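Local coordinates for HTH-type transcriptional regulator LysG (Mycobacterium tuberculosis, PDB 3ISP), which binds DNA as a LysR-type transcriptional regulator, probably activating expression of the exporter LysE and repressing its own gene, at residues A[109-113]-A[284-289]; A[101-106]-A[124-128]; A[144-150]-A[264-269]. The contacts are given in a common frame with arbitrary orientation. Numbering follows the deposited sequence.

Contact 1: residues A[109-113]-A[284-289]; sequences WFSAV and TVRAAA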
loop_
_atom_site.group_PDB
_atom_site.type_symbol
_atom_site.label_atom_id
_atom_site.label_comp_id
_atom_site.label_asym_id
_atom_site.label_seq_id
_atom_site.Cartn_x
_atom_site.Cartn_y
_atom_site.Cartn_z
ATOM N N TRP A 109 6.650 -20.345 24.126
ATOM C CA TRP A 109 7.592 -20.056 25.194
ATOM C C TRP A 109 7.411 -18.721 25.905
ATOM O O TRP A 109 7.602 -18.659 27.120
ATOM C CB TRP A 109 9.011 -20.198 24.680
ATOM C CG TRP A 109 9.363 -19.240 23.611
ATOM C CD1 TRP A 109 9.216 -19.408 22.263
ATOM C CD2 TRP A 109 9.959 -17.954 23.795
ATOM N NE1 TRP A 109 9.672 -18.290 21.595
ATOM C CE2 TRP A 109 10.136 -17.387 22.513
ATOM C CE3 TRP A 109 10.357 -17.226 24.919
ATOM C CZ2 TRP A 109 10.694 -16.135 22.331
ATOM C CZ3 TRP A 109 10.909 -15.989 24.735
ATOM C CH2 TRP A 109 11.074 -15.450 23.449
ATOM N N PHE A 110 7.033 -17.665 25.179
ATOM C CA PHE A 110 7.068 -16.310 25.751
ATOM C C PHE A 110 6.233 -16.145 27.018
ATOM O O PHE A 110 6.559 -15.352 27.892
ATOM C CB PHE A 110 6.654 -15.262 24.722
ATOM C CG PHE A 110 7.008 -13.846 25.115
ATOM C CD1 PHE A 110 8.173 -13.263 24.669
ATOM C CD2 PHE A 110 6.165 -13.099 25.918
ATOM C CE1 PHE A 110 8.490 -11.967 25.030
ATOM C CE2 PHE A 110 6.480 -11.804 26.271
ATOM C CZ PHE A 110 7.640 -11.241 25.833
ATOM N N SER A 111 5.141 -16.887 27.097
ATOM C CA SER A 111 4.280 -16.872 28.265
ATOM C C SER A 111 5.050 -16.758 29.580
ATOM O O SER A 111 4.605 -16.097 30.509
ATOM C CB SER A 111 3.452 -18.148 28.282
ATOM O OG SER A 111 2.842 -18.308 29.541
ATOM N N ALA A 112 6.206 -17.407 29.657
ATOM C CA ALA A 112 6.951 -17.514 30.910
ATOM C C ALA A 112 7.376 -16.167 31.447
ATOM O O ALA A 112 7.647 -16.030 32.639
ATOM C CB ALA A 112 8.176 -18.416 30.727
ATOM N N VAL A 113 7.430 -15.172 30.565
ATOM C CA VAL A 113 8.019 -13.871 30.890
ATOM C C VAL A 113 7.226 -13.118 31.948
ATOM O O VAL A 113 7.777 -12.270 32.656
ATOM C CB VAL A 113 8.155 -12.982 29.631
ATOM C CG1 VAL A 113 8.658 -11.593 29.995
ATOM C CG2 VAL A 113 9.076 -13.636 28.611
ATOM N N THR A 284 14.969 -11.809 31.254
ATOM C CA THR A 284 13.769 -12.608 31.346
ATOM C C THR A 284 13.386 -13.204 29.988
ATOM O O THR A 284 13.174 -14.405 29.871
ATOM C CB THR A 284 12.647 -11.779 31.925
ATOM O OG1 THR A 284 12.999 -11.436 33.267
ATOM C CG2 THR A 284 11.346 -12.560 31.917
ATOM N N VAL A 285 13.325 -12.371 28.960
ATOM C CA VAL A 285 13.039 -12.872 27.638
ATOM C C VAL A 285 14.024 -13.961 27.246
ATOM O O VAL A 285 13.622 -15.022 26.811
ATOM C CB VAL A 285 13.026 -11.745 26.591
ATOM C CG1 VAL A 285 13.008 -12.321 25.182
ATOM C CG2 VAL A 285 11.829 -10.827 26.830
ATOM N N ARG A 286 15.314 -13.707 27.413
ATOM C CA ARG A 286 16.335 -14.687 27.053
ATOM C C ARG A 286 16.171 -16.027 27.779
ATOM O O ARG A 286 16.366 -17.095 27.194
ATOM C CB ARG A 286 17.732 -14.118 27.303
ATOM C CG ARG A 286 18.434 -13.640 26.042
ATOM C CD ARG A 286 19.861 -13.147 26.304
ATOM N NE ARG A 286 20.601 -13.040 25.047
ATOM C CZ ARG A 286 21.720 -12.335 24.882
ATOM N NH1 ARG A 286 22.236 -11.659 25.904
ATOM N NH2 ARG A 286 22.321 -12.296 23.692
ATOM N N ALA A 287 15.808 -15.959 29.053
ATOM C CA ALA A 287 15.642 -17.150 29.868
ATOM C C ALA A 287 14.359 -17.896 29.512
ATOM O O ALA A 287 14.297 -19.119 29.590
ATOM C CB ALA A 287 15.657 -16.785 31.331
ATOM N N ALA A 288 13.331 -17.158 29.124
ATOM C CA ALA A 288 12.078 -17.776 28.742
ATOM C C ALA A 288 12.293 -18.600 27.472
ATOM O O ALA A 288 11.533 -19.537 27.165
ATOM C CB ALA A 288 11.015 -16.721 28.531
ATOM N N ALA A 289 13.343 -18.261 26.736
ATOM C CA ALA A 289 13.615 -18.944 25.483
ATOM C C ALA A 289 14.692 -20.029 25.611
ATOM O O ALA A 289 15.135 -20.583 24.604
ATOM C CB ALA A 289 13.998 -17.943 24.417
HETATM O O HOH W 1 9.312 -20.659 28.292
#
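Elements that cover one face of a sheet often pack on one another, and small residues let them come close. In the LysR substrate-binding domain, whose fold is of the periplasmic-binding-protein type, the loop that follows helix 103-107, with a 3-10 turn at 110-111, meets the C-terminal end of helix 276-288 over one face of the central sheet. Trp109 opens the segment, and its CA-to-CB bond points toward the helix. Its indole lies with one face under the methyl of Ala289, a CH-pi contact in which CB stands 3.8 Å from the centroid of the six-membered ring and 16° off its normal. The same ring touches Ala288, CE3 to CB at 3.7 Å, and more loosely Val285, CH2 to CG1 at 4.1 Å; beyond the contact it rests on Leu160 and Leu266. Phe110 starts out away from the helix, yet its t rotamer returns the ring so that CE1 lies 4.0 Å from CG2 of Val285, while the ring also packs on Ile99 and Val101 of the sheet. Ser111 points away and packs on Ala229 of the second subunit. At Ala112 two methyls meet, CB to CB of Ala288 at 4.0 Å, a pairing that allows the backbones to approach to 5.6 Å between CA atoms. Val113 then lies against the same side of the helix: CG1 is 3.4 Å from CG2 of Thr284, and CG2 is 3.6 Å from CB of Ala288. No direct hydrogen bond joins the segments; instead water 1 donates to Trp109 O at 2.9 Å and to Ala288 O at 2.7 Å.

Contact 2: residues A[101-106]-A[124-128]; sequences VNADSM and VRIED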
loop_
_atom_site.group_PDB
_atom_site.type_symbol
_atom_site.label_atom_id
_atom_site.label_comp_id
_atom_site.label_asym_id
_atom_site.label_seq_id
_atom_site.Cartn_x
_atom_site.Cartn_y
_atom_site.Cartn_z
ATOM N N VAL A 101 5.701 -9.050 20.056
ATOM C CA VAL A 101 5.929 -10.499 20.088
ATOM C C VAL A 101 5.186 -11.231 18.964
ATOM O O VAL A 101 3.971 -11.122 18.865
ATOM C CB VAL A 101 5.457 -11.109 21.419
ATOM C CG1 VAL A 101 5.716 -12.595 21.441
ATOM C CG2 VAL A 101 6.152 -10.446 22.589
ATOM N N ASN A 102 5.908 -11.980 18.129
ATOM C CA ASN A 102 5.279 -12.793 17.088
ATOM C C ASN A 102 4.339 -13.843 17.673
ATOM O O ASN A 102 4.633 -14.441 18.713
ATOM C CB ASN A 102 6.313 -13.455 16.177
ATOM C CG ASN A 102 7.171 -14.482 16.904
ATOM O OD1 ASN A 102 7.443 -15.564 16.389
ATOM N ND2 ASN A 102 7.606 -14.142 18.104
ATOM N N ALA A 103 3.213 -14.061 16.989
ATOM C CA ALA A 103 2.122 -14.913 17.475
ATOM C C ALA A 103 2.588 -16.265 17.994
ATOM O O ALA A 103 2.184 -16.699 19.062
ATOM C CB ALA A 103 1.081 -15.107 16.376
ATOM N N ASP A 104 3.427 -16.928 17.210
ATOM C CA ASP A 104 3.960 -18.241 17.558
ATOM C C ASP A 104 4.792 -18.260 18.847
ATOM O O ASP A 104 4.812 -19.267 19.557
ATOM C CB ASP A 104 4.762 -18.810 16.386
ATOM C CG ASP A 104 3.870 -19.300 15.262
ATOM O OD1 ASP A 104 2.670 -19.559 15.532
ATOM O OD2 ASP A 104 4.371 -19.429 14.118
ATOM N N SER A 105 5.462 -17.160 19.167
ATOM C CA SER A 105 6.203 -17.113 20.426
ATOM C C SER A 105 5.295 -16.916 21.623
ATOM O O SER A 105 5.551 -17.467 22.692
ATOM C CB SER A 105 7.289 -16.039 20.407
ATOM O OG SER A 105 8.278 -16.323 19.429
ATOM N N MET A 106 4.241 -16.124 21.452
ATOM C CA MET A 106 3.352 -15.839 22.571
ATOM C C MET A 106 2.596 -17.096 22.993
ATOM O O MET A 106 2.310 -17.292 24.166
ATOM C CB MET A 106 2.378 -14.695 22.246
ATOM C CG MET A 106 1.305 -14.458 23.316
ATOM S SD MET A 106 1.930 -13.967 24.943
ATOM C CE MET A 106 2.609 -12.404 24.533
ATOM N N VAL A 124 1.747 -5.540 25.606
ATOM C CA VAL A 124 2.227 -6.504 24.633
ATOM C C VAL A 124 1.435 -6.421 23.328
ATOM O O VAL A 124 0.212 -6.306 23.340
ATOM C CB VAL A 124 2.161 -7.938 25.204
ATOM C CG1 VAL A 124 2.700 -8.936 24.207
ATOM C CG2 VAL A 124 2.952 -8.017 26.489
ATOM N N ARG A 125 2.150 -6.459 22.210
ATOM C CA ARG A 125 1.545 -6.383 20.895
ATOM C C ARG A 125 1.907 -7.642 20.152
ATOM O O ARG A 125 3.068 -8.038 20.133
ATOM C CB ARG A 125 2.129 -5.215 20.104
ATOM C CG ARG A 125 2.296 -3.925 20.869
ATOM C CD ARG A 125 0.950 -3.345 21.200
ATOM N NE ARG A 125 1.071 -2.053 21.857
ATOM C CZ ARG A 125 1.199 -0.903 21.209
ATOM N NH1 ARG A 125 1.237 -0.887 19.884
ATOM N NH2 ARG A 125 1.298 0.225 21.890
ATOM N N ILE A 126 0.930 -8.271 19.520
ATOM C CA ILE A 126 1.226 -9.413 18.679
ATOM C C ILE A 126 1.448 -8.918 17.272
ATOM O O ILE A 126 0.509 -8.521 16.595
ATOM C CB ILE A 126 0.098 -10.429 18.679
ATOM C CG1 ILE A 126 -0.171 -10.907 20.103
ATOM C CG2 ILE A 126 0.462 -11.588 17.801
ATOM C CD1 ILE A 126 0.985 -11.632 20.724
ATOM N N GLU A 127 2.696 -8.938 16.834
ATOM C CA GLU A 127 3.038 -8.409 15.535
ATOM C C GLU A 127 3.980 -9.360 14.816
ATOM O O GLU A 127 4.768 -10.063 15.449
ATOM C CB GLU A 127 3.698 -7.033 15.680
ATOM C CG GLU A 127 2.903 -6.035 16.519
ATOM C CD GLU A 127 1.545 -5.667 15.919
ATOM O OE1 GLU A 127 1.187 -6.203 14.841
ATOM O OE2 GLU A 127 0.831 -4.843 16.536
ATOM N N ASP A 128 3.898 -9.389 13.494
ATOM C CA ASP A 128 4.835 -10.191 12.730
ATOM C C ASP A 128 6.181 -9.463 12.618
ATOM O O ASP A 128 6.411 -8.452 13.288
ATOM C CB ASP A 128 4.267 -10.594 11.351
ATOM C CG ASP A 128 3.944 -9.391 10.437
ATOM O OD1 ASP A 128 4.517 -8.279 10.588
ATOM O OD2 ASP A 128 3.109 -9.584 9.529
#
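A beta-alpha-beta unit brings two parallel strands side by side and carries the chain between them, through a short helix and a loop; strands 95-101 and 120-126 with helix 103-107 illustrate this where both strands approach their C-terminal ends. Two backbone hydrogen bonds span the segments, both made by Val101: its N donates to Arg125 O at 2.8 Å, and its O accepts from Glu127 N at 3.2 Å. Arg125 is thus bracketed by strand 95-101, since its backbone also bonds to Ile99. Two CA-H...O contacts accompany these bonds, Ile126 CA to Val101 O and Asn102 CA to Glu127 O, each 3.2 Å. Apolar contacts fill the space beside the backbones. Met106 reaches across from the short helix, with CE 3.5 Å from Val124 CG1 and CB 3.7 Å from Ile126 CD1, while Ala103 CB sits 3.8 Å from Ile126 CG2. Val124 and Ile126 pack on Pro222 and Thr223 of the second subunit, to which Val124 also hydrogen-bonds through its backbone. Two residues stand at helix N-caps: Asn102, whose backbone O takes Ser105 N (2.9 Å) and Met106 N (3.2 Å) and whose ND2 bonds weakly to Ser105 OG (2.6 Å), and Asp128, which caps the next helix through His131 N. The chemistry implies a division by atom type, backbone polar groups holding the strands together and hydrocarbon side chains the helix to the strand.

Contact 3: residues A[144-150]-A[264-269]; sequences AVTTERN and VPLYWQ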
loop_
_atom_site.group_PDB
_atom_site.type_symbol
_atom_site.label_atom_id
_atom_site.label_comp_id
_atom_site.label_asym_id
_atom_site.label_seq_id
_atom_site.Cartn_x
_atom_site.Cartn_y
_atom_site.Cartn_z
ATOM N N ALA A 144 11.417 -6.284 20.997
ATOM C CA ALA A 144 10.541 -7.187 20.234
ATOM C C ALA A 144 11.166 -8.548 19.919
ATOM O O ALA A 144 12.315 -8.630 19.488
ATOM C CB ALA A 144 10.087 -6.516 18.939
ATOM N N VAL A 145 10.405 -9.617 20.123
ATOM C CA VAL A 145 10.789 -10.914 19.590
ATOM C C VAL A 145 10.447 -10.906 18.094
ATOM O O VAL A 145 9.302 -10.710 17.723
ATOM C CB VAL A 145 10.066 -12.060 20.320
ATOM C CG1 VAL A 145 10.394 -13.393 19.685
ATOM C CG2 VAL A 145 10.439 -12.063 21.795
ATOM N N THR A 146 11.447 -11.092 17.241
ATOM C CA THR A 146 11.260 -10.970 15.803
ATOM C C THR A 146 12.097 -12.004 15.069
ATOM O O THR A 146 13.053 -12.529 15.620
ATOM C CB THR A 146 11.690 -9.574 15.306
ATOM O OG1 THR A 146 11.645 -9.529 13.872
ATOM C CG2 THR A 146 13.108 -9.265 15.763
ATOM N N THR A 147 11.742 -12.300 13.825
ATOM C CA THR A 147 12.504 -13.273 13.049
ATOM C C THR A 147 13.641 -12.547 12.381
ATOM O O THR A 147 14.387 -13.133 11.602
ATOM C CB THR A 147 11.654 -13.981 11.961
ATOM O OG1 THR A 147 11.049 -13.009 11.094
ATOM C CG2 THR A 147 10.570 -14.881 12.593
ATOM N N GLU A 148 13.758 -11.263 12.707
ATOM C CA GLU A 148 14.726 -10.372 12.086
ATOM C C GLU A 148 16.080 -10.414 12.753
ATOM O O GLU A 148 16.232 -9.963 13.886
ATOM C CB GLU A 148 14.225 -8.933 12.158
ATOM C CG GLU A 148 15.154 -7.940 11.490
ATOM C CD GLU A 148 15.064 -8.021 9.983
ATOM O OE1 GLU A 148 13.957 -7.765 9.442
ATOM O OE2 GLU A 148 16.092 -8.349 9.347
ATOM N N ARG A 149 17.074 -10.912 12.029
ATOM C CA ARG A 149 18.449 -10.902 12.517
ATOM C C ARG A 149 19.107 -9.513 12.461
ATOM O O ARG A 149 19.887 -9.158 13.347
ATOM C CB ARG A 149 19.293 -11.920 11.745
ATOM C CG ARG A 149 20.774 -11.759 11.945
ATOM C CD ARG A 149 21.563 -12.771 11.145
ATOM N NE ARG A 149 21.715 -14.024 11.876
ATOM C CZ ARG A 149 22.736 -14.861 11.717
ATOM N NH1 ARG A 149 23.704 -14.565 10.854
ATOM N NH2 ARG A 149 22.795 -15.983 12.429
ATOM N N ASN A 150 18.805 -8.735 11.425
ATOM C CA ASN A 150 19.458 -7.433 11.242
ATOM C C ASN A 150 19.026 -6.416 12.291
ATOM O O ASN A 150 17.842 -6.280 12.574
ATOM C CB ASN A 150 19.218 -6.875 9.829
ATOM C CG ASN A 150 20.026 -7.610 8.750
ATOM O OD1 ASN A 150 20.954 -8.388 9.042
ATOM N ND2 ASN A 150 19.674 -7.357 7.489
ATOM N N VAL A 264 13.519 -21.869 12.386
ATOM C CA VAL A 264 13.467 -20.434 12.174
ATOM C C VAL A 264 14.176 -19.771 13.332
ATOM O O VAL A 264 13.727 -19.861 14.467
ATOM C CB VAL A 264 12.008 -19.937 12.098
ATOM C CG1 VAL A 264 11.929 -18.595 11.383
ATOM C CG2 VAL A 264 11.153 -20.958 11.377
ATOM N N PRO A 265 15.317 -19.135 13.058
ATOM C CA PRO A 265 16.005 -18.374 14.101
ATOM C C PRO A 265 15.114 -17.255 14.612
ATOM O O PRO A 265 14.534 -16.520 13.812
ATOM C CB PRO A 265 17.195 -17.767 13.356
ATOM C CG PRO A 265 17.413 -18.636 12.195
ATOM C CD PRO A 265 16.063 -19.135 11.789
ATOM N N LEU A 266 14.994 -17.144 15.928
ATOM C CA LEU A 266 14.404 -15.969 16.547
ATOM C C LEU A 266 15.496 -15.049 17.115
ATOM O O LEU A 266 16.631 -15.487 17.356
ATOM C CB LEU A 266 13.454 -16.380 17.652
ATOM C CG LEU A 266 12.201 -17.125 17.191
ATOM C CD1 LEU A 266 11.394 -17.556 18.395
ATOM C CD2 LEU A 266 11.371 -16.263 16.270
ATOM N N TYR A 267 15.142 -13.780 17.314
ATOM C CA TYR A 267 16.019 -12.786 17.915
ATOM C C TYR A 267 15.250 -11.893 18.883
ATOM O O TYR A 267 14.089 -11.596 18.660
ATOM C CB TYR A 267 16.648 -11.936 16.817
ATOM C CG TYR A 267 17.397 -12.766 15.815
ATOM C CD1 TYR A 267 18.755 -13.017 15.973
ATOM C CD2 TYR A 267 16.747 -13.322 14.729
ATOM C CE1 TYR A 267 19.445 -13.788 15.077
ATOM C CE2 TYR A 267 17.432 -14.094 13.816
ATOM C CZ TYR A 267 18.786 -14.329 13.998
ATOM O OH TYR A 267 19.474 -15.113 13.099
ATOM N N TRP A 268 15.888 -11.466 19.962
ATOM C CA TRP A 268 15.308 -10.419 20.784
ATOM C C TRP A 268 16.022 -9.103 20.479
ATOM O O TRP A 268 17.184 -8.925 20.838
ATOM C CB TRP A 268 15.384 -10.781 22.270
ATOM C CG TRP A 268 15.188 -9.623 23.227
ATOM C CD1 TRP A 268 16.167 -8.928 23.874
ATOM C CD2 TRP A 268 13.945 -9.035 23.649
ATOM N NE1 TRP A 268 15.617 -7.945 24.661
ATOM C CE2 TRP A 268 14.255 -7.997 24.544
ATOM C CE3 TRP A 268 12.604 -9.291 23.362
ATOM C CZ2 TRP A 268 13.274 -7.217 25.146
ATOM C CZ3 TRP A 268 11.636 -8.517 23.965
ATOM C CH2 TRP A 268 11.971 -7.492 24.839
ATOM N N GLN A 269 15.331 -8.205 19.780
ATOM C CA GLN A 269 15.834 -6.859 19.510
ATOM C C GLN A 269 15.267 -5.842 20.504
ATOM O O GLN A 269 14.053 -5.784 20.707
ATOM C CB GLN A 269 15.507 -6.432 18.077
ATOM C CG GLN A 269 16.230 -7.260 17.051
ATOM C CD GLN A 269 16.449 -6.553 15.728
ATOM O OE1 GLN A 269 16.771 -5.367 15.683
ATOM N NE2 GLN A 269 16.317 -7.296 14.642
HETATM O O HOH W 2 21.279 -16.936 14.913
#
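Tyr267 and Gln269, neighbours on one face of strand 255-271, lose the largest areas to segment 144-150, and both use them to hold the turn that leaves strand 143-146. The Tyr267 ring lies flat against Arg149, whose CA is 3.6 Å from the ring centroid and 11° off its normal, a CH-pi contact. Arg149 then folds round the ring so that its NE donates to the phenol OH at 2.8 Å, and water 2 lies 3.1 Å from both Arg149 NH2 and Tyr267 OH. Gln269 works by its amide: NE2 donates to Glu148 O and to Asn150 O, each at 2.8 Å, and OE1 accepts from Val152 N, so that one side chain satisfies three backbone groups of the loop that leaves the strand. Beneath these side chains runs an antiparallel pairing inside the mixed sheet of the LysR substrate-binding domain, where strand 255-271 runs against strands 143-146 and 155-169. Ala144 with Gln269 and Thr146 with Tyr267 are hydrogen-bonded pairs, the latter through Thr146 N to Tyr267 O and Tyr267 N to Thr146 O, both 3.0 Å; Val145 and Trp268 form the non-hydrogen-bonded pair between them. Ala144, third in buried area, gives its N to Gln269 O at 2.7 Å and takes Gln269 N at its O, 3.1 Å. On the other face Val145 CG2 meets the edge of Trp268 at CE3, 3.9 Å away, and that indole donates to Thr282. Where the strand ends, Thr146 OG1 accepts from Glu148 N at 3.0 Å, making an ST turn.

How the contacts relate
All three contacts belong to the substrate-binding domain and trace how one sheet is built and covered. Contacts 2 and 3 reach the same sheet: contact 2 pairs an outermost strand within this chain, which hydrogen-bonds to the second subunit, with its parallel neighbour and packs a short helix against it, whereas contact 3 pairs antiparallel strands further in and ends in a more exposed, polar turn. Contact 1 is the most buried in its touching residues and, joining elements over the sheet, is apolar apart from a bridging water. It rests on contact 3 through Trp109, Phe110 and Val285, which pack on Leu266, Val145 and Trp268. Contact 2 meets it at Phe110, whose N probably bonds to Ser105 O.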